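Local coordinates for ABC transporter substrate-binding protein (Bradyrhizobium japonicum, PDB 4I1D) that probably serves as a periplasmic substrate-binding protein of an ABC transporter, perhaps for polyamines, and holds D-malate in the crystal, at residues A[282-285]-A[286-290]. Residues are numbered along the deposited sequence; the frame is centred on the assembly and turned at random.
Sequences PERA and AQLPS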
loop_
_atom_site.group_PDB
_atom_site.type_symbol
_atom_site.label_atom_id
_atom_site.label_comp_id
_atom_site.label_asym_id
_atom_site.label_seq_id
_atom_site.Cartn_x
_atom_site.Cartn_y
_atom_site.Cartn_z
ATOM N N PRO A 282 60.246 6.140 5.143
ATOM C CA PRO A 282 59.857 7.278 4.296
ATOM C C PRO A 282 59.053 6.855 3.062
ATOM O O PRO A 282 58.031 7.477 2.756
ATOM C CB PRO A 282 61.204 7.865 3.859
ATOM C CG PRO A 282 62.184 7.401 4.898
ATOM C CD PRO A 282 61.710 6.046 5.304
ATOM N N GLU A 283 59.517 5.813 2.372
ATOM C CA GLU A 283 58.857 5.299 1.174
ATOM C C GLU A 283 57.411 4.877 1.454
ATOM O O GLU A 283 56.539 5.025 0.604
ATOM C CB GLU A 283 59.629 4.102 0.614
ATOM C CG GLU A 283 61.127 4.116 0.906
ATOM C CD GLU A 283 61.927 4.849 -0.159
ATOM O OE1 GLU A 283 61.322 5.308 -1.156
ATOM O OE2 GLU A 283 63.165 4.964 -0.000
ATOM N N ARG A 284 57.170 4.341 2.646
ATOM C CA ARG A 284 55.840 3.869 3.022
ATOM C C ARG A 284 54.932 5.020 3.445
ATOM O O ARG A 284 53.746 5.044 3.105
ATOM C CB ARG A 284 55.934 2.827 4.145
ATOM C CG ARG A 284 54.585 2.367 4.702
ATOM C CD ARG A 284 53.719 1.771 3.604
ATOM N NE ARG A 284 52.394 1.372 4.074
ATOM C CZ ARG A 284 51.367 1.100 3.269
ATOM N NH1 ARG A 284 51.515 1.198 1.952
ATOM N NH2 ARG A 284 50.192 0.741 3.777
ATOM N N ALA A 285 55.488 5.964 4.196
ATOM C CA ALA A 285 54.726 7.124 4.646
ATOM C C ALA A 285 54.193 7.910 3.452
ATOM O O ALA A 285 53.065 8.419 3.477
ATOM C CB ALA A 285 55.590 8.016 5.523
ATOM N N ALA A 286 55.015 7.988 2.407
ATOM C CA ALA A 286 54.685 8.749 1.203
ATOM C C ALA A 286 53.401 8.271 0.527
ATOM O O ALA A 286 52.898 8.927 -0.393
ATOM C CB ALA A 286 55.854 8.704 0.213
ATOM N N GLN A 287 52.879 7.132 0.982
ATOM C CA GLN A 287 51.695 6.527 0.381
ATOM C C GLN A 287 50.458 6.722 1.241
ATOM O O GLN A 287 49.364 6.292 0.868
ATOM C CB GLN A 287 51.923 5.031 0.141
ATOM C CG GLN A 287 53.026 4.737 -0.875
ATOM C CD GLN A 287 53.492 3.291 -0.849
ATOM O OE1 GLN A 287 53.250 2.559 0.116
ATOM N NE2 GLN A 287 54.171 2.871 -1.913
ATOM N N LEU A 288 50.628 7.371 2.389
ATOM C CA LEU A 288 49.553 7.440 3.377
ATOM C C LEU A 288 48.729 8.705 3.222
ATOM O O LEU A 288 49.252 9.747 2.823
ATOM C CB LEU A 288 50.111 7.340 4.804
ATOM C CG LEU A 288 50.959 6.108 5.137
ATOM C CD1 LEU A 288 51.514 6.206 6.543
ATOM C CD2 LEU A 288 50.168 4.828 4.969
ATOM N N PRO A 289 47.427 8.615 3.537
ATOM C CA PRO A 289 46.479 9.735 3.395
ATOM C C PRO A 289 46.845 10.964 4.228
ATOM O O PRO A 289 46.671 12.084 3.755
ATOM C CB PRO A 289 45.151 9.137 3.881
ATOM C CG PRO A 289 45.304 7.626 3.621
ATOM C CD PRO A 289 46.762 7.361 3.941
ATOM N N SER A 290 47.355 10.765 5.437
ATOM C CA SER A 290 47.642 11.887 6.332
ATOM C C SER A 290 49.109 12.311 6.382
ATOM O O SER A 290 49.496 13.130 7.223
ATOM C CB SER A 290 47.155 11.574 7.745
ATOM O OG SER A 290 47.644 10.319 8.182
#
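R284 NH1 donates to Q287 OE1 across 2.9 Å, with an N-H...O angle of 143°. The amide oxygen lies slightly off the guanidinium plane, at its edge, and the two flat groups stand almost perpendicular, 87° apart. R284 reaches it because its chain, with CG anti to the backbone N (chi1 174°), bends at chi2 and folds back over the turn that follows. The same guanidinium has further partners: NE donates to the carbonyl O of P262, which helps fix its rotation, while NH1 has a long, weak ion pair with D266 and NH2 another with a sulfate ion that is probably from the crystallisation liquor. L288 comes over one face, its CD2 4.2 Å from R284 NE and displaced toward the rim of the group. On its other branch, L288 CD1 rests 3.8 Å from A285 CA, and the leucine is buried against P262, D266 and F275. In the backbone, A286 N bonds to P282 O at 3.1 Å in an i to i+4 step, after which the spacing tightens to i+3: Q287 N to R284 O at 3.1 Å and L288 N to A285 O at 2.9 Å. N294 ND2 donates to the carbonyl O atoms of A286 and L288, within the turn, and just after it P289 packs on strands 100-112 and 219-235. Away from the malate pocket, the short surface helix 282-285 thus ends in a type I beta turn, A285 to L288, a tightened helical C-terminus that brings the chain against the sheet of this periplasmic binding protein fold.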